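Local atomic coordinates of biofilm-associated surface protein (Staphylococcus aureus, PDB entry 7C7U), a protein that promotes staphylococcal biofilm formation as a cell wall-anchored surface protein, probably through a calcium-responsive switch to amyloid-like assembly. Residues T356-Y367 and T379-Y390. Numbering follows the deposited sequence.
Sequences TKQKEDFTFAGY and TLGTSTLALQDY. With CA (calcium ion), chain D.
Phe362 lays its ring obliquely against Leu387, CE1 reaching the Leu387 methyl CD1 at 3.6 Å. Two residues along on the same face, Phe364 reaches diagonally to Leu385, the partner of Phe362, its ring edge bringing CE1 to 3.8 Å from Leu385 CB, while Ser383 OG sits beside Phe364 CB. With CG beside the backbone N (chi1 -52° and -46°), both rings lean back toward the start of their strand, hence the diagonal contacts. Phe364 and Leu385 pack on strands 210-220 and 228-237, Ser383 on the latter. Beneath them runs an antiparallel beta hairpin, strands 359-369 and 381-388, the second at the margin of a four-stranded sheet. Paired backbone bonds link Glu360 to Leu387, Phe362 to Leu385, Phe364 to Ser383 and Gly366 to Gly381. Across the sheet from the phenylalanines, Lys359 NZ bridges to Asp361 OD2 (3.1 Å), and a water joins Asp361 OD1 to Leu387 O. Beyond the strands, Asp389 N donates a hydrogen bond to Gln358 O (N-H...O 176°) from above the carbonyl plane. The extended Gln358 side chain carries NE2 to Tyr390 O (2.8 Å), onto a lone pair in the carbonyl plane. Asp389 OD1 binds calcium at 2.3 Å with a water, Asp391, Asp393, Leu395 O and Glu400, while Gly394 N hydrogen-bonds Asp389 OD2.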
loop_
_atom_site.group_PDB
_atom_site.type_symbol
_atom_site.label_atom_id
_atom_site.label_comp_id
_atom_site.label_asym_id
_atom_site.label_seq_id
_atom_site.Cartn_x
_atom_site.Cartn_y
_atom_site.Cartn_z
ATOM N N THR A 356 -6.487 -13.802 9.535
ATOM C CA THR A 356 -5.417 -13.401 8.625
ATOM C C THR A 356 -4.326 -12.647 9.381
ATOM O O THR A 356 -4.526 -12.175 10.504
ATOM C CB THR A 356 -5.953 -12.563 7.448
ATOM O OG1 THR A 356 -4.965 -12.534 6.412
ATOM C CG2 THR A 356 -6.260 -11.121 7.849
ATOM N N LYS A 357 -3.136 -12.590 8.777
ATOM C CA LYS A 357 -2.032 -11.830 9.351
ATOM C C LYS A 357 -2.143 -10.356 8.973
ATOM O O LYS A 357 -2.510 -10.014 7.846
ATOM C CB LYS A 357 -0.686 -12.399 8.885
ATOM C CG LYS A 357 -0.348 -13.796 9.408
ATOM C CD LYS A 357 1.100 -14.169 9.044
ATOM C CE LYS A 357 1.405 -15.639 9.341
ATOM N NZ LYS A 357 1.146 -16.510 8.153
ATOM N N GLN A 358 -1.849 -9.473 9.929
ATOM C CA GLN A 358 -1.795 -8.045 9.628
ATOM C C GLN A 358 -0.443 -7.630 9.032
ATOM O O GLN A 358 -0.366 -6.632 8.310
ATOM C CB GLN A 358 -2.061 -7.230 10.891
ATOM C CG GLN A 358 -2.312 -5.740 10.625
ATOM C CD GLN A 358 -2.478 -4.951 11.905
ATOM O OE1 GLN A 358 -2.050 -5.400 12.965
ATOM N NE2 GLN A 358 -3.071 -3.761 11.815
ATOM N N LYS A 359 0.640 -8.333 9.347
ATOM C CA LYS A 359 1.881 -8.013 8.647
ATOM C C LYS A 359 2.765 -9.240 8.594
ATOM O O LYS A 359 2.563 -10.217 9.326
ATOM C CB LYS A 359 2.630 -6.826 9.271
ATOM C CG LYS A 359 3.053 -6.983 10.712
ATOM C CD LYS A 359 3.833 -5.758 11.171
ATOM C CE LYS A 359 5.191 -6.151 11.767
ATOM N NZ LYS A 359 6.315 -6.254 10.757
ATOM N N GLU A 360 3.745 -9.186 7.693
ATOM C CA GLU A 360 4.765 -10.217 7.636
ATOM C C GLU A 360 5.981 -9.664 6.904
ATOM O O GLU A 360 5.855 -9.102 5.814
ATOM C CB GLU A 360 4.261 -11.489 6.940
ATOM C CG GLU A 360 5.112 -12.706 7.325
ATOM C CD GLU A 360 4.601 -14.030 6.766
ATOM O OE1 GLU A 360 3.531 -14.060 6.126
ATOM O OE2 GLU A 360 5.287 -15.051 6.963
ATOM N N ASP A 361 7.145 -9.843 7.502
ATOM C CA ASP A 361 8.420 -9.453 6.901
ATOM C C ASP A 361 9.114 -10.660 6.293
ATOM O O ASP A 361 9.165 -11.730 6.909
ATOM C CB ASP A 361 9.341 -8.835 7.947
ATOM C CG ASP A 361 8.847 -7.504 8.427
ATOM O OD1 ASP A 361 8.287 -6.750 7.600
ATOM O OD2 ASP A 361 9.000 -7.216 9.628
ATOM N N PHE A 362 9.683 -10.477 5.096
ATOM C CA PHE A 362 10.527 -11.486 4.478
ATOM C C PHE A 362 11.900 -10.885 4.210
ATOM O O PHE A 362 12.004 -9.725 3.814
ATOM C CB PHE A 362 9.924 -12.027 3.187
ATOM C CG PHE A 362 8.492 -12.507 3.355
ATOM C CD1 PHE A 362 7.443 -11.618 3.266
ATOM C CD2 PHE A 362 8.225 -13.828 3.646
ATOM C CE1 PHE A 362 6.116 -12.038 3.449
ATOM C CE2 PHE A 362 6.907 -14.260 3.823
ATOM C CZ PHE A 362 5.863 -13.361 3.721
ATOM N N THR A 363 12.941 -11.663 4.451
ATOM C CA THR A 363 14.302 -11.152 4.343
ATOM C C THR A 363 15.072 -11.920 3.288
ATOM O O THR A 363 14.756 -13.072 2.983
ATOM C CB THR A 363 15.019 -11.200 5.696
ATOM O OG1 THR A 363 14.895 -12.501 6.253
ATOM C CG2 THR A 363 14.397 -10.185 6.654
ATOM N N PHE A 364 16.065 -11.235 2.696
ATOM C CA PHE A 364 16.854 -11.745 1.584
ATOM C C PHE A 364 18.295 -11.279 1.758
ATOM O O PHE A 364 18.564 -10.322 2.495
ATOM C CB PHE A 364 16.335 -11.250 0.236
ATOM C CG PHE A 364 14.850 -11.361 0.103
ATOM C CD1 PHE A 364 14.023 -10.396 0.656
ATOM C CD2 PHE A 364 14.290 -12.461 -0.512
ATOM C CE1 PHE A 364 12.631 -10.518 0.562
ATOM C CE2 PHE A 364 12.907 -12.586 -0.603
ATOM C CZ PHE A 364 12.091 -11.613 -0.064
ATOM N N ALA A 365 19.206 -11.975 1.080
ATOM C CA ALA A 365 20.627 -11.597 1.059
ATOM C C ALA A 365 21.245 -11.964 -0.286
ATOM O O ALA A 365 20.808 -12.908 -0.958
ATOM C CB ALA A 365 21.424 -12.250 2.207
ATOM N N GLY A 366 22.295 -11.222 -0.655
ATOM C CA GLY A 366 23.053 -11.496 -1.862
ATOM C C GLY A 366 24.494 -11.073 -1.638
ATOM O O GLY A 366 24.767 -10.165 -0.852
ATOM N N TYR A 367 25.417 -11.764 -2.291
ATOM C CA TYR A 367 26.846 -11.476 -2.121
ATOM C C TYR A 367 27.627 -12.195 -3.209
ATOM O O TYR A 367 27.161 -13.180 -3.789
ATOM C CB TYR A 367 27.366 -11.880 -0.719
ATOM C CG TYR A 367 27.137 -13.334 -0.347
ATOM C CD1 TYR A 367 25.897 -13.766 0.168
ATOM C CD2 TYR A 367 28.143 -14.276 -0.493
ATOM C CE1 TYR A 367 25.698 -15.092 0.510
ATOM C CE2 TYR A 367 27.946 -15.605 -0.160
ATOM C CZ TYR A 367 26.721 -16.002 0.351
ATOM O OH TYR A 367 26.525 -17.324 0.669
ATOM N N THR A 379 30.433 -6.755 -0.652
ATOM C CA THR A 379 29.420 -7.084 -1.641
ATOM C C THR A 379 28.208 -7.785 -1.026
ATOM O O THR A 379 27.325 -8.214 -1.764
ATOM C CB THR A 379 29.991 -7.944 -2.775
ATOM O OG1 THR A 379 30.369 -9.230 -2.270
ATOM C CG2 THR A 379 31.225 -7.261 -3.437
ATOM N N LEU A 380 28.131 -7.880 0.298
ATOM C CA LEU A 380 26.998 -8.534 0.962
ATOM C C LEU A 380 25.907 -7.498 1.197
ATOM O O LEU A 380 26.126 -6.503 1.908
ATOM C CB LEU A 380 27.420 -9.171 2.286
ATOM C CG LEU A 380 26.281 -9.646 3.211
ATOM C CD1 LEU A 380 25.444 -10.679 2.518
ATOM C CD2 LEU A 380 26.804 -10.178 4.544
ATOM N N GLY A 381 24.736 -7.740 0.614
ATOM C CA GLY A 381 23.598 -6.858 0.792
ATOM C C GLY A 381 22.392 -7.654 1.263
ATOM O O GLY A 381 22.137 -8.758 0.796
ATOM N N THR A 382 21.679 -7.094 2.198
ATOM C CA THR A 382 20.461 -7.739 2.658
ATOM C C THR A 382 19.293 -6.885 2.225
ATOM O O THR A 382 19.469 -5.766 1.752
ATOM C CB THR A 382 20.452 -7.914 4.177
ATOM O OG1 THR A 382 20.612 -6.630 4.806
ATOM C CG2 THR A 382 21.572 -8.867 4.623
ATOM N N SER A 383 18.085 -7.435 2.382
ATOM C CA SER A 383 16.883 -6.663 2.082
ATOM C C SER A 383 15.739 -7.255 2.885
ATOM O O SER A 383 15.812 -8.405 3.348
ATOM C CB SER A 383 16.542 -6.656 0.588
ATOM O OG SER A 383 16.529 -7.967 0.054
ATOM N N THR A 384 14.691 -6.446 3.039
ATOM C CA THR A 384 13.460 -6.807 3.737
ATOM C C THR A 384 12.271 -6.441 2.857
ATOM O O THR A 384 12.173 -5.301 2.401
ATOM C CB THR A 384 13.334 -6.071 5.085
ATOM O OG1 THR A 384 14.309 -6.546 6.016
ATOM C CG2 THR A 384 11.946 -6.338 5.722
ATOM N N LEU A 385 11.363 -7.399 2.636
ATOM C CA LEU A 385 10.052 -7.117 2.024
ATOM C C LEU A 385 9.017 -7.080 3.146
ATOM O O LEU A 385 8.760 -8.099 3.793
ATOM C CB LEU A 385 9.695 -8.158 0.959
ATOM C CG LEU A 385 8.238 -8.088 0.397
ATOM C CD1 LEU A 385 8.107 -6.889 -0.512
ATOM C CD2 LEU A 385 7.914 -9.371 -0.317
ATOM N N ALA A 386 8.488 -5.883 3.430
ATOM C CA ALA A 386 7.562 -5.640 4.539
ATOM C C ALA A 386 6.137 -5.618 3.972
ATOM O O ALA A 386 5.651 -4.588 3.509
ATOM C CB ALA A 386 7.893 -4.329 5.241
ATOM N N LEU A 387 5.503 -6.780 3.948
ATOM C CA LEU A 387 4.112 -6.884 3.526
ATOM C C LEU A 387 3.180 -6.538 4.680
ATOM O O LEU A 387 3.420 -6.920 5.832
ATOM C CB LEU A 387 3.814 -8.292 3.018
ATOM C CG LEU A 387 4.573 -8.709 1.774
ATOM C CD1 LEU A 387 4.075 -10.049 1.250
ATOM C CD2 LEU A 387 4.478 -7.609 0.705
ATOM N N GLN A 388 2.091 -5.840 4.359
ATOM C CA GLN A 388 1.176 -5.349 5.376
ATOM C C GLN A 388 -0.260 -5.404 4.865
ATOM O O GLN A 388 -0.515 -5.138 3.688
ATOM C CB GLN A 388 1.564 -3.924 5.757
ATOM C CG GLN A 388 1.038 -3.434 7.056
ATOM C CD GLN A 388 1.756 -2.177 7.502
ATOM O OE1 GLN A 388 2.932 -2.217 7.867
ATOM N NE2 GLN A 388 1.065 -1.045 7.430
ATOM N N ASP A 389 -1.190 -5.786 5.747
ATOM C CA ASP A 389 -2.643 -5.741 5.478
ATOM C C ASP A 389 -3.219 -4.992 6.667
ATOM O O ASP A 389 -3.760 -5.604 7.593
ATOM C CB ASP A 389 -3.218 -7.150 5.319
ATOM C CG ASP A 389 -4.730 -7.162 4.958
ATOM O OD1 ASP A 389 -5.329 -6.096 4.800
ATOM O OD2 ASP A 389 -5.277 -8.266 4.828
ATOM N N TYR A 390 -3.056 -3.668 6.649
ATOM C CA TYR A 390 -3.300 -2.873 7.843
ATOM C C TYR A 390 -4.686 -3.142 8.426
ATOM O O TYR A 390 -4.845 -3.250 9.649
ATOM C CB TYR A 390 -3.125 -1.391 7.520
ATOM C CG TYR A 390 -3.266 -0.492 8.732
ATOM C CD1 TYR A 390 -4.522 -0.185 9.263
ATOM C CD2 TYR A 390 -2.140 0.036 9.359
ATOM C CE1 TYR A 390 -4.645 0.630 10.378
ATOM C CE2 TYR A 390 -2.252 0.849 10.474
ATOM C CZ TYR A 390 -3.506 1.143 10.978
ATOM O OH TYR A 390 -3.615 1.952 12.086
HETATM CA CA CA D . -6.000 -4.413 3.333
HETATM O O HOH W 1 -3.866 -10.473 5.194
HETATM O O HOH W 2 5.734 -5.992 7.327
HETATM O O HOH W 3 5.565 -3.738 8.588
HETATM O O HOH W 4 -4.400 -2.490 3.910
#